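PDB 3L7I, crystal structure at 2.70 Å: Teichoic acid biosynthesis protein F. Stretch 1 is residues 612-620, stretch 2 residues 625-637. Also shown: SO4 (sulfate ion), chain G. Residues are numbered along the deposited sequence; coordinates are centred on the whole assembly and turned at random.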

# COMPACT_ATOMS: atom_id res chain seq x y z
N LEU A 612 49.56 29.14 -4.82
CA LEU A 612 49.69 30.12 -5.89
C LEU A 612 49.94 31.53 -5.31
O LEU A 612 50.74 32.31 -5.86
CB LEU A 612 48.50 30.07 -6.84
CG LEU A 612 48.43 28.80 -7.70
CD1 LEU A 612 47.17 28.76 -8.58
CD2 LEU A 612 49.68 28.67 -8.54
N PHE A 613 49.31 31.86 -4.19
CA PHE A 613 49.59 33.17 -3.58
C PHE A 613 51.04 33.26 -3.16
O PHE A 613 51.72 34.24 -3.45
CB PHE A 613 48.68 33.48 -2.38
CG PHE A 613 47.24 33.60 -2.72
CD1 PHE A 613 46.84 34.18 -3.91
CD2 PHE A 613 46.27 33.15 -1.85
CE1 PHE A 613 45.51 34.28 -4.23
CE2 PHE A 613 44.94 33.25 -2.16
CZ PHE A 613 44.56 33.82 -3.35
N LEU A 614 51.50 32.23 -2.44
CA LEU A 614 52.85 32.22 -1.87
C LEU A 614 53.91 32.60 -2.90
O LEU A 614 54.81 33.36 -2.61
CB LEU A 614 53.18 30.85 -1.29
CG LEU A 614 52.71 30.58 0.13
CD1 LEU A 614 53.44 29.38 0.69
CD2 LEU A 614 52.96 31.80 1.02
N ILE A 615 53.78 32.08 -4.11
CA ILE A 615 54.77 32.40 -5.12
C ILE A 615 54.42 33.66 -5.95
O ILE A 615 55.09 33.93 -6.95
CB ILE A 615 55.05 31.20 -6.06
CG1 ILE A 615 53.84 30.92 -6.95
CG2 ILE A 615 55.50 29.98 -5.25
CD1 ILE A 615 54.09 29.88 -8.04
N SER A 616 53.42 34.43 -5.55
CA SER A 616 53.01 35.59 -6.35
C SER A 616 53.52 36.91 -5.80
O SER A 616 53.29 37.23 -4.63
CB SER A 616 51.49 35.69 -6.44
OG SER A 616 50.94 34.64 -7.20
N ASP A 617 54.19 37.68 -6.66
CA ASP A 617 54.71 38.99 -6.30
C ASP A 617 53.63 40.06 -6.22
O ASP A 617 53.81 41.08 -5.57
CB ASP A 617 55.82 39.42 -7.26
CG ASP A 617 57.04 38.53 -7.16
OD1 ASP A 617 57.80 38.64 -6.15
OD2 ASP A 617 57.24 37.70 -8.08
N CYS A 618 52.51 39.82 -6.90
CA CYS A 618 51.33 40.66 -6.73
C CYS A 618 50.10 39.90 -7.20
O CYS A 618 50.23 38.87 -7.86
CB CYS A 618 51.46 41.98 -7.48
SG CYS A 618 51.51 41.85 -9.29
N LEU A 619 48.93 40.42 -6.85
CA LEU A 619 47.64 39.86 -7.23
C LEU A 619 46.88 40.85 -8.11
O LEU A 619 46.81 42.04 -7.80
CB LEU A 619 46.80 39.57 -5.99
CG LEU A 619 45.94 38.31 -6.10
CD1 LEU A 619 44.85 38.26 -5.06
CD2 LEU A 619 45.37 38.19 -7.49
N ILE A 620 46.31 40.39 -9.22
CA ILE A 620 45.36 41.25 -9.92
C ILE A 620 44.02 40.57 -9.84
O ILE A 620 43.88 39.39 -10.19
CB ILE A 620 45.72 41.48 -11.39
CG1 ILE A 620 47.16 41.97 -11.50
CG2 ILE A 620 44.77 42.49 -12.02
CD1 ILE A 620 47.56 42.25 -12.92
S SO4 G . 33.85 35.67 -4.56
O1 SO4 G . 33.95 34.96 -5.84
O2 SO4 G . 33.27 37.00 -4.78
O3 SO4 G . 32.99 34.93 -3.63
O4 SO4 G . 35.18 35.79 -3.97
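Stretch 2, residues 625-637: SVMFDYGILKRPQ

Stretch 2 packs along stretch 1 in the same chain and buries 597 Å² with it, both sides summed. Stretch 1 ends a helix at Leu614, turns through Ile615 to Asp617, and enters a strand at Cys618. Stretch 2 has a short helix that includes Met627 to Tyr630, then a 3-10 segment, Gly631 to Leu633. Lys634 follows with positive phi and psi (55/48), and the chain then extends from Arg635 to Gln637. The helix runs antiparallel to strand 618-620, at 177° between their N-to-C directions and with axes 9.9 Å apart at closest approach. After the turn, the chain of stretch 2 runs parallel to the strand.

The backbone pairing is brief. Leu619 and Gln637 form a parallel bridge, and their side chains lie on the same face of the sheet. Leu619 N donates to Pro636 O at 3.3 Å. Gln637 CA approaches Leu619 O at 3.3 Å in a CA-H...O contact.

The polar contacts gather on the carbonyls of Leu614, the last helical residue, and Ser616, in the turn that follows. Arg635 NH1 donates to Leu614 O at 2.8 Å and to Ser616 O at 3.0 Å. Arg635 NE also donates to Ser616 O, at 3.3 Å. Both oxygens lie near the plane of the guanidinium, at its edge. Tyr630 OH donates to the same Ser616 O at 2.9 Å, so this one carbonyl ties two side chains of stretch 2 to the turn.

Two aromatic rings form the centre of the apolar packing. The CA-to-CB bonds of Phe613 (chi1 m) and Tyr630 (chi1 t) each point toward the other stretch. The two rings meet in an offset edge-to-face pair, with the edge of Tyr630 toward the face of Phe613, centroids 5.5 Å apart and planes at 61°. Tyr630 CB lies over the Phe613 face, 4.2 Å from the ring centroid. Leu619 CB lies over a face of Tyr630, 3.7 Å from its centroid.

Aliphatic groups complete the packing. Val626 CB lies 3.9 Å from Phe613 CZ, and Val626 CG2 lies 4.2 Å from Leu619 CD1. Leu633 CD1 reaches Phe613 CB at 3.9 Å, and Leu633 CD2 meets Leu614 CD2 at 4.0 Å. The CA-to-CB bond of Leu614 points away, but the end of its side chain comes nearer. Cys618 CB rests 4.2 Å from Pro636 CB.

Within stretch 2, Gln637 NE2 donates to Met627 O at 3.0 Å, linking the extended end back to the helix. Ser625 N donates to sulfate O4 at 2.6 Å.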

# COMPACT_ATOMS: atom_id res chain seq x y z
N SER A 625 36.63 37.63 -2.93
CA SER A 625 37.04 37.37 -1.57
C SER A 625 38.50 36.90 -1.47
O SER A 625 39.03 36.80 -0.37
CB SER A 625 36.11 36.32 -0.95
OG SER A 625 36.79 35.52 -0.00
N VAL A 626 39.13 36.60 -2.60
CA VAL A 626 40.56 36.27 -2.55
C VAL A 626 41.43 37.42 -2.09
O VAL A 626 42.48 37.20 -1.52
CB VAL A 626 41.16 35.74 -3.90
CG1 VAL A 626 40.63 34.37 -4.22
CG2 VAL A 626 40.94 36.75 -5.03
N MET A 627 41.03 38.66 -2.35
CA MET A 627 41.89 39.75 -1.92
C MET A 627 42.13 39.69 -0.41
O MET A 627 43.18 40.11 0.08
CB MET A 627 41.30 41.09 -2.33
CG MET A 627 39.89 41.29 -1.87
SD MET A 627 39.41 43.00 -2.10
CE MET A 627 37.75 42.98 -1.40
N PHE A 628 41.16 39.16 0.33
CA PHE A 628 41.26 39.15 1.78
C PHE A 628 42.24 38.08 2.21
O PHE A 628 42.77 38.14 3.32
CB PHE A 628 39.90 38.88 2.43
CG PHE A 628 38.88 39.94 2.19
CD1 PHE A 628 39.07 41.23 2.64
CD2 PHE A 628 37.71 39.65 1.53
CE1 PHE A 628 38.13 42.20 2.43
CE2 PHE A 628 36.76 40.62 1.32
CZ PHE A 628 36.97 41.89 1.77
N ASP A 629 42.46 37.09 1.36
CA ASP A 629 43.40 36.02 1.68
C ASP A 629 44.80 36.51 1.39
O ASP A 629 45.69 36.50 2.25
CB ASP A 629 43.13 34.79 0.82
CG ASP A 629 41.80 34.14 1.14
OD1 ASP A 629 41.01 33.93 0.19
OD2 ASP A 629 41.54 33.85 2.34
N TYR A 630 44.99 36.93 0.14
CA TYR A 630 46.30 37.32 -0.36
C TYR A 630 46.89 38.43 0.50
O TYR A 630 48.11 38.53 0.64
CB TYR A 630 46.17 37.75 -1.82
CG TYR A 630 47.47 38.10 -2.44
CD1 TYR A 630 48.40 37.11 -2.73
CD2 TYR A 630 47.80 39.41 -2.72
CE1 TYR A 630 49.64 37.44 -3.30
CE2 TYR A 630 49.02 39.75 -3.29
CZ TYR A 630 49.93 38.76 -3.58
OH TYR A 630 51.13 39.09 -4.13
N GLY A 631 46.02 39.21 1.12
CA GLY A 631 46.39 40.33 1.98
C GLY A 631 47.23 39.98 3.20
O GLY A 631 47.90 40.84 3.77
N ILE A 632 47.21 38.73 3.61
CA ILE A 632 48.05 38.33 4.70
C ILE A 632 49.52 38.56 4.34
O ILE A 632 50.36 38.79 5.21
CB ILE A 632 47.85 36.86 5.05
CG1 ILE A 632 46.40 36.61 5.49
CG2 ILE A 632 48.85 36.44 6.12
CD1 ILE A 632 45.99 35.14 5.49
N LEU A 633 49.83 38.50 3.04
CA LEU A 633 51.22 38.61 2.59
C LEU A 633 51.74 40.05 2.52
O LEU A 633 52.96 40.26 2.36
CB LEU A 633 51.42 37.88 1.24
CG LEU A 633 51.17 36.37 1.25
CD1 LEU A 633 51.00 35.78 -0.19
CD2 LEU A 633 52.24 35.64 2.03
N LYS A 634 50.84 41.03 2.65
CA LYS A 634 51.18 42.46 2.59
C LYS A 634 51.92 42.79 1.30
O LYS A 634 52.96 43.44 1.30
CB LYS A 634 51.99 42.91 3.80
CG LYS A 634 51.38 42.56 5.14
CD LYS A 634 52.12 43.21 6.30
CE LYS A 634 52.02 42.36 7.57
NZ LYS A 634 52.61 43.06 8.76
N ARG A 635 51.37 42.32 0.19
CA ARG A 635 51.97 42.56 -1.10
C ARG A 635 51.01 43.41 -1.91
O ARG A 635 49.85 43.55 -1.54
CB ARG A 635 52.29 41.22 -1.80
CG ARG A 635 53.73 40.74 -1.62
CD ARG A 635 53.91 39.52 -0.77
NE ARG A 635 53.87 38.31 -1.57
CZ ARG A 635 54.46 37.14 -1.26
NH1 ARG A 635 54.31 36.11 -2.08
NH2 ARG A 635 55.18 36.99 -0.15
N PRO A 636 51.48 44.01 -3.01
CA PRO A 636 50.64 44.87 -3.85
C PRO A 636 49.50 44.11 -4.50
O PRO A 636 49.73 43.05 -5.07
CB PRO A 636 51.60 45.35 -4.94
CG PRO A 636 52.95 45.14 -4.39
CD PRO A 636 52.87 43.94 -3.51
N GLN A 637 48.29 44.65 -4.42
CA GLN A 637 47.18 44.13 -5.21
C GLN A 637 46.72 45.23 -6.16
O GLN A 637 46.94 46.41 -5.89
CB GLN A 637 46.03 43.66 -4.32
CG GLN A 637 46.44 42.84 -3.13
CD GLN A 637 45.28 42.05 -2.53
OE1 GLN A 637 44.31 41.73 -3.22
NE2 GLN A 637 45.38 41.72 -1.24